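Side-chain contacts in Sel1 repeat family protein (Pseudomonas aeruginosa, PDB 6LCH), which probably acts as an immunity protein of the type VI secretion system, binding the effector PldB to protect the bacterium from its toxicity: residues H158-A161 with P167-Y170; K185-Y190 with R207-E212. All coordinates share one frame; numbering follows the deposited sequence.

Contacts 1 and 2 follow one another along the chain, in series, neither enclosing nor crossing the other. Contact 1 closes the five-residue link 162-166, bringing the end of helix 150-162 against the start of helix 166-178. The chain then runs through helix 166-178 into helix 183-195. Contact 2 closes the longer, mostly helical excursion 191-206 by bringing the end of helix 199-208 back to the early part of helix 183-195. Their centres lie about 18 Å apart. Helices 166-178 and 183-195 bridge them: the rings of Y170 and Y190 meet edge-to-face, joining 167-170 to 185-190.

Contact 1. Residues H158-A161 with P167-Y170; sequences HCAA and PASY
A tight turn between consecutive helices of the Sel1 repeat solenoid, which belongs to the TPR-like superfamily, is closed where A160 and A161 near the end of helix 150-162 meet A168 and S169 at the start of helix 166-178. The first helix lies in the Sel1 range 133-165 and the second in the range 166-198, so the contact spans the boundary between these two ranges. Small side chains allow a very close approach, with A161 CA and A168 CA 5.1 Å apart. The methyl of A168 touches both alanines of the other helix. A168 CB points almost straight at A160 CB, 3.6 Å away, and meets that methyl from the side; it also rests against the backbone of A161, 3.7 Å from its N. A161 CB lies 4.0 Å from A168 CB and has S169 OG against its flank, at 3.2 Å, a short methyl-to-oxygen contact. The same A161 CB comes within 3.9 Å of S169 N. The first torsion of the serine (chi1 -71°) turns OG back from the carbonyl carbon, toward helix 150-162. Its polar requirement is met elsewhere: S169 OG is hydrogen-bonded to Q196 OE1, so this buried oxygen is satisfied while a methyl group lies against it. One residue before the alanines, C159 directs its side chain away from helix 166-178 and forms a disulfide with C10, fixing the N-terminal part of the chain to helix 150-162. L136 of helix 133-146 touches A160, T137 touches both A160 and A168, and helix 183-195 packs V192 and S193 against S169.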
ATOM      1  N   HIS A 158     -10.553  -6.736   1.795  1.00  4.34           N
ATOM      2  CA  HIS A 158     -10.604  -7.635   0.645  1.00  7.11           C
ATOM      3  C   HIS A 158     -10.790  -6.861  -0.655  1.00  6.94           C
ATOM      4  O   HIS A 158     -10.223  -7.233  -1.688  1.00  6.85           O
ATOM      5  CB  HIS A 158     -11.706  -8.676   0.829  1.00  8.08           C
ATOM      6  CG  HIS A 158     -11.231  -9.945   1.470  1.00 10.38           C
ATOM      7  ND1 HIS A 158     -10.538 -10.913   0.775  1.00 12.23           N
ATOM      8  CD2 HIS A 158     -11.333 -10.396   2.742  1.00 10.12           C
ATOM      9  CE1 HIS A 158     -10.245 -11.911   1.589  1.00 14.01           C
ATOM     10  NE2 HIS A 158     -10.715 -11.622   2.789  1.00  8.50           N
ATOM     11  N   CYS A 159     -11.573  -5.779  -0.623  1.00  7.60           N
ATOM     12  CA  CYS A 159     -11.715  -4.934  -1.804  1.00  7.20           C
ATOM     13  C   CYS A 159     -10.373  -4.344  -2.216  1.00  6.91           C
ATOM     14  O   CYS A 159     -10.067  -4.246  -3.411  1.00  8.02           O
ATOM     15  CB  CYS A 159     -12.729  -3.824  -1.529  1.00  7.71           C
ATOM     16  SG  CYS A 159     -13.176  -2.833  -2.972  1.00  6.65           S
ATOM     17  N   ALA A 160      -9.552  -3.967  -1.235  1.00  4.91           N
ATOM     18  CA  ALA A 160      -8.269  -3.344  -1.532  1.00  8.57           C
ATOM     19  C   ALA A 160      -7.282  -4.341  -2.130  1.00  9.25           C
ATOM     20  O   ALA A 160      -6.564  -4.011  -3.081  1.00  8.75           O
ATOM     21  CB  ALA A 160      -7.697  -2.706  -0.267  1.00  6.07           C
ATOM     22  N   ALA A 161      -7.222  -5.563  -1.593  1.00  8.60           N
ATOM     23  CA  ALA A 161      -6.242  -6.517  -2.110  1.00 11.22           C
ATOM     24  C   ALA A 161      -6.626  -7.041  -3.486  1.00 11.28           C
ATOM     25  O   ALA A 161      -5.743  -7.371  -4.282  1.00 14.25           O
ATOM     26  CB  ALA A 161      -6.060  -7.686  -1.152  1.00  9.35           C
ATOM     27  N   PRO A 167      -0.158  -3.984   0.772  1.00  7.10           N
ATOM     28  CA  PRO A 167      -0.362  -3.833   2.223  1.00  7.38           C
ATOM     29  C   PRO A 167      -1.719  -4.311   2.707  1.00  6.01           C
ATOM     30  O   PRO A 167      -1.865  -4.593   3.901  1.00  5.75           O
ATOM     31  CB  PRO A 167      -0.187  -2.325   2.450  1.00  9.58           C
ATOM     32  CG  PRO A 167       0.624  -1.865   1.298  1.00  9.34           C
ATOM     33  CD  PRO A 167       0.162  -2.689   0.144  1.00  9.20           C
ATOM     34  N   ALA A 168      -2.717  -4.403   1.827  1.00  7.28           N
ATOM     35  CA  ALA A 168      -4.000  -4.966   2.236  1.00  8.12           C
ATOM     36  C   ALA A 168      -3.904  -6.476   2.397  1.00  7.84           C
ATOM     37  O   ALA A 168      -4.456  -7.042   3.347  1.00  5.64           O
ATOM     38  CB  ALA A 168      -5.082  -4.606   1.222  1.00  5.86           C
ATOM     39  N   SER A 169      -3.211  -7.143   1.470  1.00  6.35           N
ATOM     40  CA  SER A 169      -2.965  -8.572   1.616  1.00  6.35           C
ATOM     41  C   SER A 169      -2.085  -8.860   2.824  1.00  6.61           C
ATOM     42  O   SER A 169      -2.194  -9.934   3.427  1.00  6.66           O
ATOM     43  CB  SER A 169      -2.322  -9.128   0.344  1.00  7.07           C
ATOM     44  OG  SER A 169      -3.252  -9.173  -0.726  1.00 11.13           O
ATOM     45  N   TYR A 170      -1.204  -7.922   3.187  1.00  6.76           N
ATOM     46  CA  TYR A 170      -0.430  -8.060   4.419  1.00  6.07           C
ATOM     47  C   TYR A 170      -1.344  -8.035   5.637  1.00  7.23           C
ATOM     48  O   TYR A 170      -1.191  -8.844   6.557  1.00  7.59           O
ATOM     49  CB  TYR A 170       0.621  -6.949   4.514  1.00  8.56           C
ATOM     50  CG  TYR A 170       1.472  -7.012   5.773  1.00  9.99           C
ATOM     51  CD1 TYR A 170       2.673  -7.709   5.788  1.00 11.11           C
ATOM     52  CD2 TYR A 170       1.074  -6.374   6.941  1.00  8.62           C
ATOM     53  CE1 TYR A 170       3.451  -7.770   6.931  1.00 10.76           C
ATOM     54  CE2 TYR A 170       1.842  -6.434   8.090  1.00 12.38           C
ATOM     55  CZ  TYR A 170       3.029  -7.130   8.076  1.00 13.84           C
ATOM     56  OH  TYR A 170       3.795  -7.186   9.215  1.00 18.28           O
TER

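Contact 2. Residues K185-Y190 with R207-E212; sequences KALVYY and RVFGSE
L187 reaches from helix 183-195 to V208 and F209, packing that helix against the C-terminal end of helix 199-208 within the TPR-like alpha-solenoid of Sel1 repeats. The backbones stay well apart, 9.2 Å between L187 CA and V208 CA, and the side chains span that distance. From the CA of L187 the CB sets out toward the other segment, and CG continues anti to the backbone N (chi1 -154°), carrying the branch beyond CB; among the two segments, the touching is left to the two methyls. CD1 meets V208 CG1 at 4.1 Å, and the two side chains approach at a slant. CD2 goes to the aromatic residue, 3.9 Å from F209 CZ, the far corner of the ring; here the two side chains reach toward each other, and the methyl lies oblique to the ring. Both contacts are purely apolar and at relaxed van der Waals distances. M219, Y221 and L255, from loops, also touch L187, while P256 lies against F209, so the leucine is buried where a helix end and later loops converge. F209 is the first residue to leave helical geometry, and its backbone is hydrogen-bonded to D224. The turn is held at its start by R207 O, which accepts a bond from G210 N at 3.1 Å and is also hydrogen-bonded to T213 OG1. A long ion pair, R207 NH2 to E212 OE2, spans the same turn. V208 does double duty: its CG1, which meets L187, also sits 3.7 Å above the plane of the F209 ring, over the ring centre, so one methyl both touches the leucine and covers a face of the phenylalanine.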
ATOM      1  N   LYS A 185      -3.249 -20.311   6.436  1.00 10.44           N
ATOM      2  CA  LYS A 185      -3.997 -19.321   5.671  1.00 10.36           C
ATOM      3  C   LYS A 185      -3.354 -17.948   5.776  1.00  7.76           C
ATOM      4  O   LYS A 185      -3.417 -17.159   4.826  1.00  8.95           O
ATOM      5  CB  LYS A 185      -5.446 -19.266   6.147  1.00 11.51           C
ATOM      6  CG  LYS A 185      -6.364 -18.476   5.236  1.00 12.58           C
ATOM      7  CD  LYS A 185      -7.813 -18.802   5.525  1.00 17.07           C
ATOM      8  CE  LYS A 185      -8.532 -19.284   4.286  1.00 18.94           C
ATOM      9  NZ  LYS A 185      -9.891 -19.781   4.631  1.00 21.66           N
ATOM     10  N   ALA A 186      -2.730 -17.647   6.917  1.00  7.22           N
ATOM     11  CA  ALA A 186      -1.985 -16.402   7.044  1.00  6.78           C
ATOM     12  C   ALA A 186      -0.794 -16.386   6.098  1.00  6.92           C
ATOM     13  O   ALA A 186      -0.522 -15.370   5.448  1.00  5.89           O
ATOM     14  CB  ALA A 186      -1.524 -16.208   8.489  1.00  6.70           C
ATOM     15  N   LEU A 187      -0.085 -17.512   6.000  1.00  5.48           N
ATOM     16  CA  LEU A 187       1.077 -17.596   5.122  1.00  7.80           C
ATOM     17  C   LEU A 187       0.688 -17.437   3.658  1.00  8.23           C
ATOM     18  O   LEU A 187       1.462 -16.886   2.869  1.00 10.87           O
ATOM     19  CB  LEU A 187       1.796 -18.926   5.345  1.00  9.36           C
ATOM     20  CG  LEU A 187       3.293 -18.995   5.036  1.00 12.59           C
ATOM     21  CD1 LEU A 187       4.082 -18.033   5.914  1.00 10.05           C
ATOM     22  CD2 LEU A 187       3.798 -20.416   5.215  1.00 11.67           C
ATOM     23  N   VAL A 188      -0.496 -17.921   3.275  1.00  8.52           N
ATOM     24  CA  VAL A 188      -0.961 -17.752   1.899  1.00  7.13           C
ATOM     25  C   VAL A 188      -1.085 -16.272   1.564  1.00  8.40           C
ATOM     26  O   VAL A 188      -0.661 -15.818   0.493  1.00 11.78           O
ATOM     27  CB  VAL A 188      -2.294 -18.491   1.687  1.00  8.68           C
ATOM     28  CG1 VAL A 188      -2.959 -18.037   0.385  1.00 10.86           C
ATOM     29  CG2 VAL A 188      -2.074 -19.995   1.683  1.00  9.44           C
ATOM     30  N   TYR A 189      -1.645 -15.492   2.491  1.00  8.58           N
ATOM     31  CA  TYR A 189      -1.914 -14.085   2.225  1.00  8.74           C
ATOM     32  C   TYR A 189      -0.662 -13.223   2.337  1.00  7.56           C
ATOM     33  O   TYR A 189      -0.525 -12.233   1.608  1.00  6.24           O
ATOM     34  CB  TYR A 189      -3.001 -13.585   3.170  1.00  7.15           C
ATOM     35  CG  TYR A 189      -4.384 -13.820   2.622  1.00  8.76           C
ATOM     36  CD1 TYR A 189      -5.328 -14.543   3.336  1.00  9.23           C
ATOM     37  CD2 TYR A 189      -4.736 -13.336   1.372  1.00  9.88           C
ATOM     38  CE1 TYR A 189      -6.599 -14.756   2.821  1.00 11.73           C
ATOM     39  CE2 TYR A 189      -5.990 -13.545   0.851  1.00  9.20           C
ATOM     40  CZ  TYR A 189      -6.919 -14.249   1.578  1.00 11.78           C
ATOM     41  OH  TYR A 189      -8.165 -14.443   1.043  1.00 13.24           O
ATOM     42  N   TYR A 190       0.245 -13.556   3.259  1.00  5.67           N
ATOM     43  CA  TYR A 190       1.535 -12.876   3.279  1.00  7.42           C
ATOM     44  C   TYR A 190       2.268 -13.077   1.959  1.00  7.79           C
ATOM     45  O   TYR A 190       2.909 -12.151   1.446  1.00  7.11           O
ATOM     46  CB  TYR A 190       2.395 -13.384   4.435  1.00  6.48           C
ATOM     47  CG  TYR A 190       2.041 -12.843   5.807  1.00  6.09           C
ATOM     48  CD1 TYR A 190       2.118 -11.483   6.089  1.00  5.94           C
ATOM     49  CD2 TYR A 190       1.655 -13.700   6.825  1.00  6.76           C
ATOM     50  CE1 TYR A 190       1.805 -10.997   7.354  1.00  7.77           C
ATOM     51  CE2 TYR A 190       1.337 -13.226   8.082  1.00  6.24           C
ATOM     52  CZ  TYR A 190       1.417 -11.880   8.346  1.00  6.00           C
ATOM     53  OH  TYR A 190       1.096 -11.427   9.607  1.00  7.06           O
ATOM     54  N   ARG A 207      11.950 -14.005   7.885  1.00  9.96           N
ATOM     55  CA  ARG A 207      12.121 -14.425   9.272  1.00 11.02           C
ATOM     56  C   ARG A 207      11.311 -15.674   9.592  1.00 10.55           C
ATOM     57  O   ARG A 207      11.732 -16.482  10.429  1.00  9.60           O
ATOM     58  CB  ARG A 207      11.733 -13.286  10.212  1.00 16.13           C
ATOM     59  CG  ARG A 207      12.328 -11.945   9.817  1.00 15.96           C
ATOM     60  CD  ARG A 207      12.863 -11.198  11.026  1.00 16.39           C
ATOM     61  NE  ARG A 207      13.659 -12.053  11.901  1.00 23.26           N
ATOM     62  CZ  ARG A 207      13.471 -12.167  13.212  1.00 20.52           C
ATOM     63  NH1 ARG A 207      12.509 -11.479  13.811  1.00 20.77           N
ATOM     64  NH2 ARG A 207      14.248 -12.971  13.926  1.00 21.29           N
ATOM     65  N   VAL A 208      10.155 -15.844   8.945  1.00  7.27           N
ATOM     66  CA  VAL A 208       9.365 -17.063   9.117  1.00  7.19           C
ATOM     67  C   VAL A 208      10.225 -18.291   8.839  1.00  9.07           C
ATOM     68  O   VAL A 208      10.258 -19.248   9.622  1.00  7.02           O
ATOM     69  CB  VAL A 208       8.124 -17.026   8.205  1.00  8.11           C
ATOM     70  CG1 VAL A 208       7.598 -18.428   7.958  1.00  7.67           C
ATOM     71  CG2 VAL A 208       7.045 -16.128   8.798  1.00  4.51           C
ATOM     72  N   PHE A 209      10.956 -18.268   7.726  1.00  7.46           N
ATOM     73  CA  PHE A 209      11.798 -19.386   7.331  1.00  9.56           C
ATOM     74  C   PHE A 209      13.253 -19.194   7.747  1.00  9.78           C
ATOM     75  O   PHE A 209      14.139 -19.881   7.225  1.00 13.73           O
ATOM     76  CB  PHE A 209      11.673 -19.613   5.825  1.00 11.16           C
ATOM     77  CG  PHE A 209      10.260 -19.866   5.383  1.00  8.36           C
ATOM     78  CD1 PHE A 209       9.600 -21.019   5.782  1.00  9.65           C
ATOM     79  CD2 PHE A 209       9.581 -18.945   4.602  1.00  7.88           C
ATOM     80  CE1 PHE A 209       8.303 -21.263   5.394  1.00  8.65           C
ATOM     81  CE2 PHE A 209       8.272 -19.180   4.213  1.00  7.53           C
ATOM     82  CZ  PHE A 209       7.632 -20.340   4.609  1.00  8.86           C
ATOM     83  N   GLY A 210      13.511 -18.286   8.684  1.00 10.84           N
ATOM     84  CA  GLY A 210      14.839 -18.133   9.251  1.00 10.31           C
ATOM     85  C   GLY A 210      15.023 -19.024  10.470  1.00 11.07           C
ATOM     86  O   GLY A 210      14.117 -19.186  11.284  1.00 11.11           O
ATOM     87  N   SER A 211      16.218 -19.605  10.582  1.00 11.00           N
ATOM     88  CA  SER A 211      16.506 -20.492  11.704  1.00 14.68           C
ATOM     89  C   SER A 211      16.649 -19.727  13.013  1.00 13.17           C
ATOM     90  O   SER A 211      16.326 -20.260  14.080  1.00 16.84           O
ATOM     91  CB  SER A 211      17.774 -21.287  11.418  1.00 14.99           C
ATOM     92  OG  SER A 211      18.903 -20.434  11.364  1.00 16.38           O
ATOM     93  N   GLU A 212      17.124 -18.487  12.947  1.00 13.81           N
ATOM     94  CA  GLU A 212      17.350 -17.646  14.116  1.00 13.70           C
ATOM     95  C   GLU A 212      16.069 -17.040  14.681  1.00 15.42           C
ATOM     96  O   GLU A 212      16.125 -16.380  15.724  1.00 15.92           O
ATOM     97  CB  GLU A 212      18.335 -16.528  13.760  1.00 19.73           C
ATOM     98  CG  GLU A 212      17.718 -15.373  12.968  1.00 16.92           C
ATOM     99  CD  GLU A 212      17.150 -15.805  11.626  1.00 21.09           C
ATOM    100  OE1 GLU A 212      17.773 -16.659  10.955  1.00 19.51           O
ATOM    101  OE2 GLU A 212      16.074 -15.293  11.243  1.00 20.97           O
TER